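Local coordinates for protein glucanase (Klebsiella pneumoniae, PDB 5GY3) that probably hydrolyses internal beta-1,4-glucosidic linkages in cellulose, lichenin and cereal beta-D-glucans, as a family 8 endoglucanase, at residues N43-F48 with W103-Y108. Sequence-based numbering, arbitrary orientation.
Sequences NDRPAF and WQDKRY
Arg45 runs over one face of Trp103, the side chains passing in opposite directions, where two helix-to-helix turns of the family 8 (alpha/alpha) barrel meet, one joining helices 29-41 and 45-59, the other helices 86-103 and 106-123. The turns illustrate how a single arginine can serve an aromatic cluster and a salt-bridge network at once. Its aliphatic part covers the indole face: CB sits 3.6 Å from Trp103 CE2, and CD makes a CH-pi contact over the five-membered ring. The chain runs extended from CG to NE, and its guanidinium, turned only 7° from the indole plane, has passed beyond the ring and lies over Trp103 CB.

At the CZ3/CH2 end of the indole the aromatics form a cluster. In an offset edge-to-face pair, Trp103 CZ3 sits over the rim of the Phe48 face, 3.7 Å from Phe48 CG, and Phe48 in turn points its own edge at the face of Tyr108, the two ring planes 83° apart. Phe48 also packs on Met36 of helix 29-41 and Leu96 of helix 86-103.

The polar bonds centre on the end of Arg45. Its NE donates in the guanidinium plane to Tyr108 OH at 2.9 Å, a hydroxyl also hydrogen-bonded to Asp49. Arg45 NH2 forms a salt bridge with Asp105 OD2 (2.8 Å), the planes nearly perpendicular and the hydrogen bond weak, bent to 124°. Arg107 grips the same carboxylate side-on through NE and NH2; this shared carboxylate probably offsets the repulsion between Arg45 NH2 and Arg107 NH2, 4.2 Å apart. Asp105 also N-caps helix 106-123, its OD1 accepting from Arg107 N. At the other end of the contact, Trp103 NE1 donates to Asn43 OD1 at 2.9 Å, nearly along the C=O axis.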
ATOM      1  N   ASN A  43      -3.983  18.962   5.439  1.00 12.71           N
ATOM      2  CA  ASN A  43      -4.583  19.641   6.585  1.00 14.23           C
ATOM      3  C   ASN A  43      -6.078  19.871   6.360  1.00 16.52           C
ATOM      4  O   ASN A  43      -6.602  20.976   6.518  1.00 15.80           O
ATOM      5  CB  ASN A  43      -3.838  20.946   6.882  1.00 14.50           C
ATOM      6  CG  ASN A  43      -4.152  21.499   8.263  1.00 18.03           C
ATOM      7  OD1 ASN A  43      -4.878  20.884   9.043  1.00 16.16           O
ATOM      8  ND2 ASN A  43      -3.599  22.671   8.569  1.00 21.71           N
ATOM      9  N   ASP A  44      -6.772  18.798   5.979  1.00 12.03           N
ATOM     10  CA  ASP A  44      -8.185  18.837   5.607  1.00 12.02           C
ATOM     11  C   ASP A  44      -8.963  17.955   6.577  1.00 15.03           C
ATOM     12  O   ASP A  44      -9.362  16.835   6.250  1.00 12.04           O
ATOM     13  CB  ASP A  44      -8.371  18.387   4.135  1.00 14.13           C
ATOM     14  CG  ASP A  44      -9.778  18.647   3.610  1.00 15.76           C
ATOM     15  OD1 ASP A  44     -10.699  18.923   4.404  1.00 13.31           O
ATOM     16  OD2 ASP A  44      -9.967  18.553   2.382  1.00 15.46           O
ATOM     17  N   ARG A  45      -9.202  18.479   7.779  1.00 12.69           N
ATOM     18  CA  ARG A  45      -9.870  17.676   8.790  1.00 12.47           C
ATOM     19  C   ARG A  45     -11.313  17.331   8.432  1.00 13.23           C
ATOM     20  O   ARG A  45     -11.753  16.204   8.713  1.00 12.66           O
ATOM     21  CB  ARG A  45      -9.808  18.378  10.149  1.00 14.89           C
ATOM     22  CG  ARG A  45     -10.133  17.425  11.270  1.00 15.75           C
ATOM     23  CD  ARG A  45      -9.832  18.025  12.607  1.00 16.11           C
ATOM     24  NE  ARG A  45     -10.114  17.067  13.670  1.00 18.10           N
ATOM     25  CZ  ARG A  45     -10.034  17.357  14.964  1.00 21.74           C
ATOM     26  NH1 ARG A  45      -9.695  18.581  15.340  1.00 17.67           N
ATOM     27  NH2 ARG A  45     -10.309  16.429  15.872  1.00 22.17           N
ATOM     28  N   PRO A  46     -12.101  18.245   7.841  1.00 14.84           N
ATOM     29  CA  PRO A  46     -13.456  17.832   7.424  1.00 16.07           C
ATOM     30  C   PRO A  46     -13.448  16.623   6.500  1.00 15.30           C
ATOM     31  O   PRO A  46     -14.216  15.676   6.724  1.00 13.46           O
ATOM     32  CB  PRO A  46     -14.005  19.092   6.738  1.00 16.75           C
ATOM     33  CG  PRO A  46     -13.302  20.199   7.429  1.00 16.18           C
ATOM     34  CD  PRO A  46     -11.902  19.696   7.647  1.00 14.42           C
ATOM     35  N   ALA A  47     -12.575  16.619   5.486  1.00 12.16           N
ATOM     36  CA  ALA A  47     -12.504  15.481   4.573  1.00 14.22           C
ATOM     37  C   ALA A  47     -12.032  14.233   5.300  1.00 12.35           C
ATOM     38  O   ALA A  47     -12.582  13.144   5.095  1.00 13.76           O
ATOM     39  CB  ALA A  47     -11.572  15.794   3.401  1.00 14.17           C
ATOM     40  N   PHE A  48     -11.010  14.371   6.153  1.00 12.43           N
ATOM     41  CA  PHE A  48     -10.539  13.223   6.926  1.00 10.31           C
ATOM     42  C   PHE A  48     -11.671  12.604   7.738  1.00 12.49           C
ATOM     43  O   PHE A  48     -11.850  11.380   7.741  1.00 10.72           O
ATOM     44  CB  PHE A  48      -9.386  13.625   7.845  1.00 10.27           C
ATOM     45  CG  PHE A  48      -8.810  12.461   8.609  1.00 11.92           C
ATOM     46  CD1 PHE A  48      -9.377  12.047   9.802  1.00 13.46           C
ATOM     47  CD2 PHE A  48      -7.715  11.769   8.120  1.00 10.71           C
ATOM     48  CE1 PHE A  48      -8.876  10.956  10.494  1.00  9.51           C
ATOM     49  CE2 PHE A  48      -7.208  10.680   8.809  1.00  9.83           C
ATOM     50  CZ  PHE A  48      -7.793  10.275   9.995  1.00  8.95           C
ATOM     51  N   TRP A 103      -3.708  17.228  14.264  1.00 11.71           N
ATOM     52  CA  TRP A 103      -4.778  18.000  14.880  1.00 13.86           C
ATOM     53  C   TRP A 103      -4.804  17.898  16.399  1.00 14.49           C
ATOM     54  O   TRP A 103      -5.705  18.469  17.025  1.00 13.52           O
ATOM     55  CB  TRP A 103      -6.138  17.583  14.293  1.00 13.23           C
ATOM     56  CG  TRP A 103      -6.190  17.886  12.827  1.00 14.84           C
ATOM     57  CD1 TRP A 103      -6.002  19.108  12.238  1.00 17.12           C
ATOM     58  CD2 TRP A 103      -6.407  16.954  11.753  1.00 12.82           C
ATOM     59  NE1 TRP A 103      -6.098  18.993  10.868  1.00 15.00           N
ATOM     60  CE2 TRP A 103      -6.343  17.683  10.547  1.00 13.41           C
ATOM     61  CE3 TRP A 103      -6.664  15.579  11.698  1.00 11.61           C
ATOM     62  CZ2 TRP A 103      -6.508  17.080   9.295  1.00 12.19           C
ATOM     63  CZ3 TRP A 103      -6.834  14.979  10.442  1.00  9.81           C
ATOM     64  CH2 TRP A 103      -6.762  15.735   9.266  1.00 11.36           C
ATOM     65  N   GLN A 104      -3.837  17.199  16.998  1.00 14.65           N
ATOM     66  CA  GLN A 104      -3.661  17.142  18.451  1.00 17.18           C
ATOM     67  C   GLN A 104      -4.921  16.623  19.140  1.00 17.70           C
ATOM     68  O   GLN A 104      -5.451  17.234  20.068  1.00 17.54           O
ATOM     69  CB  GLN A 104      -3.242  18.512  18.991  1.00 14.75           C
ATOM     70  CG  GLN A 104      -1.877  18.937  18.492  1.00 13.63           C
ATOM     71  CD  GLN A 104      -0.780  18.084  19.076  1.00 22.11           C
ATOM     72  OE1 GLN A 104      -0.619  18.019  20.295  1.00 26.24           O
ATOM     73  NE2 GLN A 104      -0.039  17.391  18.217  1.00 21.49           N
ATOM     74  N   ASP A 105      -5.396  15.470  18.675  1.00 12.61           N
ATOM     75  CA  ASP A 105      -6.604  14.846  19.198  1.00 14.08           C
ATOM     76  C   ASP A 105      -6.314  13.370  19.429  1.00 16.21           C
ATOM     77  O   ASP A 105      -6.215  12.601  18.466  1.00 12.48           O
ATOM     78  CB  ASP A 105      -7.775  15.021  18.232  1.00 17.41           C
ATOM     79  CG  ASP A 105      -9.103  14.627  18.845  1.00 21.25           C
ATOM     80  OD1 ASP A 105      -9.134  13.771  19.756  1.00 17.76           O
ATOM     81  OD2 ASP A 105     -10.124  15.181  18.403  1.00 24.76           O
ATOM     82  N   LYS A 106      -6.212  12.978  20.706  1.00 15.30           N
ATOM     83  CA  LYS A 106      -5.855  11.608  21.070  1.00 15.54           C
ATOM     84  C   LYS A 106      -6.875  10.577  20.604  1.00 14.24           C
ATOM     85  O   LYS A 106      -6.533   9.390  20.522  1.00 15.93           O
ATOM     86  CB  LYS A 106      -5.687  11.490  22.585  1.00 19.92           C
ATOM     87  CG  LYS A 106      -7.003  11.622  23.355  1.00 25.34           C
ATOM     88  CD  LYS A 106      -6.784  11.447  24.856  1.00 32.00           C
ATOM     89  CE  LYS A 106      -8.039  11.818  25.634  1.00 32.45           C
ATOM     90  NZ  LYS A 106      -9.261  11.195  25.034  1.00 35.70           N
ATOM     91  N   ARG A 107      -8.108  10.986  20.302  1.00 14.27           N
ATOM     92  CA  ARG A 107      -9.113  10.022  19.858  1.00 15.74           C
ATOM     93  C   ARG A 107      -8.695   9.331  18.559  1.00 12.31           C
ATOM     94  O   ARG A 107      -8.961   8.133  18.378  1.00 12.05           O
ATOM     95  CB  ARG A 107     -10.468  10.721  19.719  1.00 19.17           C
ATOM     96  CG  ARG A 107     -11.013  11.209  21.082  1.00 25.82           C
ATOM     97  CD  ARG A 107     -12.265  12.087  20.962  1.00 31.55           C
ATOM     98  NE  ARG A 107     -12.029  13.292  20.166  1.00 30.58           N
ATOM     99  CZ  ARG A 107     -12.981  14.144  19.795  1.00 37.09           C
ATOM    100  NH1 ARG A 107     -14.244  13.937  20.154  1.00 33.21           N
ATOM    101  NH2 ARG A 107     -12.672  15.206  19.059  1.00 33.51           N
ATOM    102  N   TYR A 108      -8.002  10.042  17.669  1.00 10.10           N
ATOM    103  CA  TYR A 108      -7.509   9.394  16.455  1.00  8.46           C
ATOM    104  C   TYR A 108      -6.458   8.337  16.777  1.00 10.64           C
ATOM    105  O   TYR A 108      -6.408   7.282  16.130  1.00  9.24           O
ATOM    106  CB  TYR A 108      -6.913  10.418  15.496  1.00  9.11           C
ATOM    107  CG  TYR A 108      -7.888  11.433  14.944  1.00 10.23           C
ATOM    108  CD1 TYR A 108      -9.030  11.034  14.267  1.00 13.29           C
ATOM    109  CD2 TYR A 108      -7.642  12.794  15.076  1.00 14.87           C
ATOM    110  CE1 TYR A 108      -9.918  11.967  13.740  1.00 14.60           C
ATOM    111  CE2 TYR A 108      -8.519  13.736  14.553  1.00 17.39           C
ATOM    112  CZ  TYR A 108      -9.654  13.320  13.888  1.00 17.68           C
ATOM    113  OH  TYR A 108     -10.531  14.254  13.362  1.00 16.40           O
TER